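PDB 6IX1: 2S Albumin protein from Dolichos, which is a hemopexin-fold seed albumin, probably a storage protein that may also bind small ligands, as related plant hemopexin-type albumins do. Local coordinates for residues 15-27 with 38-50. Sequence-based numbering, arbitrary orientation. Where two conformers were deposited one is given.
Sequences EVYFFECNKYVRV and ILTNLRLISSGFP
Arg26 and Thr40 meet side chain to side chain: Arg26 NH2 donates to Thr40 OG1 (2.9 Å), which lies slightly tilted from the guanidinium plane. Leu39 CB sits over one face of that guanidinium, and Leu39 CD1 lies 3.6 Å from Glu15 CD, the two side chains crossing at about a right angle. Nearby, the ring of Tyr24 carries Phe49 CE2 over one face, 3.6 Å from Tyr24 CZ, the two planes turned 48° apart. The hydroxyl end of Tyr24 presses on the backbone of Gly48, while Arg43 NH1 offers Tyr24 OH a weak bond. Phe49 CZ comes within 3.8 Å of Tyr17 CE2, and Ile45 CD1 packs against Phe19. These contacts join strand 23-28 to strand 37-44, an edge strand of the sheet, and the short helix 45-48 after it, the end of one four-stranded antiparallel blade of the hemopexin-type beta-propeller. Tyr24 and Arg43 exchange backbone bonds; beyond them beta bulges shift the register, and Arg26 O accepts from both Leu39 N (2.8 Å) and Thr40 N from the same face of its plane. At the helix start, Ile45 N gives Asn22 O a nearly straight bond (169°). Farther out, Arg26 NH1 donates to Glu15 OE1 (2.9 Å) in a salt bridge, from above the carboxylate plane, steering the guanidinium; the Arg26 chain, bent at chi3 (53°), turns its head to reach both partners. An alanine at Arg26 is likely to leave the Glu15 carboxylate without its charged mate and Thr40 OG1 without this donor. Ser47 OG accepts from Arg43 NE, and Phe8 stacks on Tyr17 from strand 6-9.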
loop_
_atom_site.group_PDB
_atom_site.type_symbol
_atom_site.label_atom_id
_atom_site.label_comp_id
_atom_site.label_asym_id
_atom_site.label_seq_id
_atom_site.Cartn_x
_atom_site.Cartn_y
_atom_site.Cartn_z
ATOM N N GLU A 15 -10.478 -6.987 -5.470
ATOM C CA GLU A 15 -9.882 -5.958 -6.329
ATOM C C GLU A 15 -8.755 -5.224 -5.566
ATOM O O GLU A 15 -8.925 -4.876 -4.382
ATOM C CB GLU A 15 -10.931 -4.966 -6.841
ATOM C CG GLU A 15 -11.953 -5.647 -7.681
ATOM C CD GLU A 15 -12.976 -4.741 -8.357
ATOM O OE1 GLU A 15 -12.647 -3.585 -8.646
ATOM O OE2 GLU A 15 -14.055 -5.297 -8.702
ATOM N N VAL A 16 -7.693 -4.939 -6.308
ATOM C CA VAL A 16 -6.524 -4.218 -5.787
ATOM C C VAL A 16 -6.158 -3.133 -6.818
ATOM O O VAL A 16 -6.306 -3.311 -8.037
ATOM C CB VAL A 16 -5.323 -5.143 -5.481
ATOM C CG1 VAL A 16 -4.828 -5.918 -6.731
ATOM C CG2 VAL A 16 -4.157 -4.356 -4.889
ATOM N N TYR A 17 -5.752 -1.985 -6.287
ATOM C CA TYR A 17 -5.172 -0.918 -7.094
ATOM C C TYR A 17 -3.653 -0.924 -6.939
ATOM O O TYR A 17 -3.161 -0.943 -5.807
ATOM C CB TYR A 17 -5.716 0.440 -6.646
ATOM C CG TYR A 17 -7.181 0.680 -6.920
ATOM C CD1 TYR A 17 -8.106 0.262 -6.009
ATOM C CD2 TYR A 17 -7.656 1.264 -8.091
ATOM C CE1 TYR A 17 -9.464 0.421 -6.197
ATOM C CE2 TYR A 17 -9.021 1.456 -8.280
ATOM C CZ TYR A 17 -9.942 0.989 -7.342
ATOM O OH TYR A 17 -11.301 1.105 -7.483
ATOM N N PHE A 18 -2.948 -0.942 -8.044
ATOM C CA PHE A 18 -1.491 -0.862 -8.094
ATOM C C PHE A 18 -1.078 0.411 -8.798
ATOM O O PHE A 18 -1.539 0.637 -9.914
ATOM C CB PHE A 18 -0.837 -2.025 -8.834
ATOM C CG PHE A 18 -0.983 -3.389 -8.221
ATOM C CD1 PHE A 18 -0.665 -3.611 -6.936
ATOM C CD2 PHE A 18 -1.371 -4.483 -8.957
ATOM C CE1 PHE A 18 -0.736 -4.863 -6.377
ATOM C CE2 PHE A 18 -1.384 -5.746 -8.434
ATOM C CZ PHE A 18 -1.074 -5.940 -7.118
ATOM N N PHE A 19 -0.198 1.172 -8.140
ATOM C CA PHE A 19 0.352 2.417 -8.722
ATOM C C PHE A 19 1.799 2.218 -9.141
ATOM O O PHE A 19 2.603 1.611 -8.404
ATOM C CB PHE A 19 0.242 3.565 -7.691
ATOM C CG PHE A 19 -1.201 3.794 -7.349
ATOM C CD1 PHE A 19 -1.994 4.601 -8.120
ATOM C CD2 PHE A 19 -1.760 3.132 -6.304
ATOM C CE1 PHE A 19 -3.350 4.721 -7.857
ATOM C CE2 PHE A 19 -3.117 3.264 -6.041
ATOM C CZ PHE A 19 -3.895 4.055 -6.823
ATOM N N GLU A 20 2.110 2.682 -10.352
ATOM C CA GLU A 20 3.423 2.559 -10.999
ATOM C C GLU A 20 3.698 3.920 -11.624
ATOM O O GLU A 20 3.099 4.275 -12.642
ATOM C CB GLU A 20 3.418 1.424 -12.001
ATOM C CG GLU A 20 2.800 0.174 -11.426
ATOM C CD GLU A 20 1.786 -0.500 -12.349
ATOM O OE1 GLU A 20 2.211 -1.364 -12.687
ATOM O OE2 GLU A 20 0.623 -0.015 -12.718
ATOM N N CYS A 21 4.552 4.683 -10.963
ATOM C CA CYS A 21 4.864 6.043 -11.373
ATOM C C CYS A 21 3.545 6.814 -11.379
ATOM O O CYS A 21 2.826 6.853 -10.393
ATOM C CB CYS A 21 5.673 6.117 -12.663
ATOM S SG CYS A 21 7.185 5.192 -12.451
ATOM N N ASN A 22 3.287 7.468 -12.489
ATOM C CA ASN A 22 2.069 8.294 -12.695
ATOM C C ASN A 22 0.881 7.510 -13.225
ATOM O O ASN A 22 -0.135 8.182 -13.585
ATOM C CB ASN A 22 2.360 9.495 -13.603
ATOM C CG ASN A 22 2.799 9.074 -14.999
ATOM O OD1 ASN A 22 3.199 7.936 -15.214
ATOM N ND2 ASN A 22 2.843 10.009 -15.927
ATOM N N LYS A 23 0.939 6.200 -13.189
ATOM C CA LYS A 23 -0.124 5.373 -13.777
ATOM C C LYS A 23 -0.590 4.321 -12.808
ATOM O O LYS A 23 -0.017 4.148 -11.707
ATOM C CB LYS A 23 0.392 4.704 -15.042
ATOM C CG LYS A 23 0.771 5.725 -16.124
ATOM C CD LYS A 23 1.359 5.179 -17.392
ATOM C CE LYS A 23 1.987 6.261 -18.267
ATOM N NZ LYS A 23 3.290 6.694 -17.697
ATOM N N TYR A 24 -1.672 3.648 -13.119
ATOM C CA TYR A 24 -2.167 2.572 -12.234
ATOM C C TYR A 24 -2.928 1.529 -13.042
ATOM O O TYR A 24 -3.278 1.773 -14.220
ATOM C CB TYR A 24 -3.077 3.155 -11.144
ATOM C CG TYR A 24 -4.468 3.491 -11.596
ATOM C CD1 TYR A 24 -4.741 4.577 -12.356
ATOM C CD2 TYR A 24 -5.525 2.639 -11.293
ATOM C CE1 TYR A 24 -6.019 4.783 -12.888
ATOM C CE2 TYR A 24 -6.811 2.875 -11.753
ATOM C CZ TYR A 24 -7.068 3.994 -12.519
ATOM O OH TYR A 24 -8.309 4.225 -13.009
ATOM N N VAL A 25 -3.167 0.377 -12.427
ATOM C CA VAL A 25 -4.092 -0.679 -12.870
ATOM C C VAL A 25 -4.973 -1.045 -11.714
ATOM O O VAL A 25 -4.640 -0.837 -10.525
ATOM C CB VAL A 25 -3.436 -1.923 -13.472
ATOM C CG1 VAL A 25 -2.794 -1.603 -14.813
ATOM C CG2 VAL A 25 -2.526 -2.584 -12.506
ATOM N N ARG A 26 -6.129 -1.584 -12.015
ATOM C CA ARG A 26 -7.014 -2.224 -11.053
ATOM C C ARG A 26 -7.069 -3.693 -11.470
ATOM O O ARG A 26 -7.318 -3.984 -12.661
ATOM C CB ARG A 26 -8.398 -1.595 -11.064
ATOM C CG ARG A 26 -9.329 -2.271 -10.093
ATOM C CD ARG A 26 -10.580 -1.410 -9.942
ATOM N NE ARG A 26 -11.176 -1.098 -11.235
ATOM C CZ ARG A 26 -12.135 -1.701 -11.879
ATOM N NH1 ARG A 26 -12.902 -2.531 -11.299
ATOM N NH2 ARG A 26 -12.335 -1.270 -13.088
ATOM N N VAL A 27 -6.815 -4.626 -10.573
ATOM C CA VAL A 27 -6.713 -6.057 -10.842
ATOM C C VAL A 27 -7.710 -6.834 -9.990
ATOM O O VAL A 27 -7.863 -6.485 -8.772
ATOM C CB VAL A 27 -5.235 -6.487 -10.559
ATOM C CG1 VAL A 27 -5.087 -8.008 -10.631
ATOM C CG2 VAL A 27 -4.237 -5.835 -11.512
ATOM N N ILE A 38 -6.678 -8.127 -15.234
ATOM C CA ILE A 38 -6.836 -6.671 -15.218
ATOM C C ILE A 38 -8.322 -6.327 -15.445
ATOM O O ILE A 38 -9.011 -6.911 -16.301
ATOM C CB ILE A 38 -5.932 -6.074 -16.321
ATOM C CG1 ILE A 38 -4.459 -6.316 -16.005
ATOM C CG2 ILE A 38 -6.280 -4.608 -16.502
ATOM C CD1 ILE A 38 -3.515 -5.786 -17.010
ATOM N N LEU A 39 -8.775 -5.338 -14.688
ATOM C CA LEU A 39 -10.076 -4.696 -14.813
ATOM C C LEU A 39 -9.949 -3.285 -15.376
ATOM O O LEU A 39 -10.829 -2.839 -16.097
ATOM C CB LEU A 39 -10.855 -4.657 -13.500
ATOM C CG LEU A 39 -11.149 -6.002 -12.876
ATOM C CD1 LEU A 39 -11.765 -5.827 -11.518
ATOM C CD2 LEU A 39 -12.105 -6.758 -13.775
ATOM N N THR A 40 -8.936 -2.547 -14.915
ATOM C CA THR A 40 -8.613 -1.217 -15.558
ATOM C C THR A 40 -7.234 -1.314 -16.178
ATOM O O THR A 40 -6.259 -1.502 -15.425
ATOM C CB THR A 40 -8.649 -0.045 -14.559
ATOM O OG1 THR A 40 -9.974 0.058 -14.069
ATOM C CG2 THR A 40 -8.264 1.288 -15.153
ATOM N N ASN A 41 -7.178 -1.274 -17.500
ATOM C CA ASN A 41 -5.921 -1.245 -18.240
ATOM C C ASN A 41 -5.096 -0.021 -17.783
ATOM O O ASN A 41 -5.621 1.018 -17.418
ATOM C CB ASN A 41 -6.127 -1.238 -19.760
ATOM C CG ASN A 41 -6.329 -2.609 -20.362
ATOM O OD1 ASN A 41 -5.751 -3.598 -19.904
ATOM N ND2 ASN A 41 -7.109 -2.643 -21.435
ATOM N N LEU A 42 -3.772 -0.150 -17.907
ATOM C CA LEU A 42 -2.821 0.862 -17.460
ATOM C C LEU A 42 -3.332 2.246 -17.846
ATOM O O LEU A 42 -3.574 2.511 -19.011
ATOM C CB LEU A 42 -1.450 0.625 -18.036
ATOM C CG LEU A 42 -0.329 1.502 -17.495
ATOM C CD1 LEU A 42 -0.031 1.219 -16.047
ATOM C CD2 LEU A 42 0.916 1.295 -18.344
ATOM N N ARG A 43 -3.464 3.152 -16.877
ATOM C CA ARG A 43 -4.163 4.447 -17.022
ATOM C C ARG A 43 -3.427 5.454 -16.203
ATOM O O ARG A 43 -3.016 5.132 -15.084
ATOM C CB ARG A 43 -5.667 4.328 -16.604
ATOM C CG ARG A 43 -6.560 5.520 -16.762
ATOM C CD ARG A 43 -7.963 5.013 -16.432
ATOM N NE ARG A 43 -9.015 5.966 -16.702
ATOM C CZ ARG A 43 -10.255 5.867 -16.253
ATOM N NH1 ARG A 43 -10.599 4.884 -15.428
ATOM N NH2 ARG A 43 -11.113 6.822 -16.545
ATOM N N LEU A 44 -3.416 6.676 -16.640
ATOM C CA LEU A 44 -2.861 7.748 -15.788
ATOM C C LEU A 44 -3.742 7.831 -14.563
ATOM O O LEU A 44 -4.994 7.809 -14.578
ATOM C CB LEU A 44 -2.892 9.100 -16.504
ATOM C CG LEU A 44 -1.919 9.290 -17.640
ATOM C CD1 LEU A 44 -2.281 10.567 -18.362
ATOM C CD2 LEU A 44 -0.551 9.395 -17.073
ATOM N N ILE A 45 -3.103 8.067 -13.421
ATOM C CA ILE A 45 -3.818 8.430 -12.172
ATOM C C ILE A 45 -4.749 9.618 -12.378
ATOM O O ILE A 45 -5.894 9.592 -11.908
ATOM C CB ILE A 45 -2.808 8.632 -11.041
ATOM C CG1 ILE A 45 -2.004 7.357 -10.717
ATOM C CG2 ILE A 45 -3.420 9.262 -9.812
ATOM C CD1 ILE A 45 -0.746 7.593 -9.949
ATOM N N SER A 46 -4.281 10.635 -13.064
ATOM C CA SER A 46 -5.122 11.822 -13.295
ATOM C C SER A 46 -6.392 11.473 -14.068
ATOM O O SER A 46 -7.342 12.212 -13.968
ATOM C CB SER A 46 -4.357 12.871 -14.010
ATOM O OG SER A 46 -3.877 12.383 -15.243
ATOM N N SER A 47 -6.365 10.436 -14.883
ATOM C CA SER A 47 -7.564 10.021 -15.649
ATOM C C SER A 47 -8.530 9.252 -14.753
ATOM O O SER A 47 -9.756 9.565 -14.702
ATOM C CB SER A 47 -7.115 9.185 -16.826
ATOM O OG SER A 47 -8.227 8.615 -17.509
ATOM N N GLY A 48 -8.019 8.239 -14.067
ATOM C CA GLY A 48 -8.843 7.371 -13.200
ATOM C C GLY A 48 -9.470 8.139 -12.083
ATOM O O GLY A 48 -10.561 7.721 -11.643
ATOM N N PHE A 49 -8.734 9.118 -11.572
ATOM C CA PHE A 49 -9.094 9.899 -10.363
ATOM C C PHE A 49 -8.983 11.366 -10.679
ATOM O O PHE A 49 -8.029 12.038 -10.265
ATOM C CB PHE A 49 -8.167 9.445 -9.233
ATOM C CG PHE A 49 -8.253 7.954 -9.015
ATOM C CD1 PHE A 49 -9.388 7.367 -8.440
ATOM C CD2 PHE A 49 -7.246 7.157 -9.466
ATOM C CE1 PHE A 49 -9.501 5.984 -8.346
ATOM C CE2 PHE A 49 -7.350 5.796 -9.394
ATOM C CZ PHE A 49 -8.456 5.215 -8.802
ATOM N N PRO A 50 -9.989 11.905 -11.385
ATOM C CA PRO A 50 -9.894 13.302 -11.766
ATOM C C PRO A 50 -9.758 14.253 -10.586
ATOM O O PRO A 50 -9.207 15.346 -10.758
ATOM C CB PRO A 50 -11.128 13.558 -12.606
ATOM C CG PRO A 50 -11.476 12.221 -13.183
ATOM C CD PRO A 50 -11.071 11.209 -12.131
HETATM O O HOH W 1 -1.331 10.823 -13.681
HETATM O O HOH W 2 -10.563 2.206 -11.899
#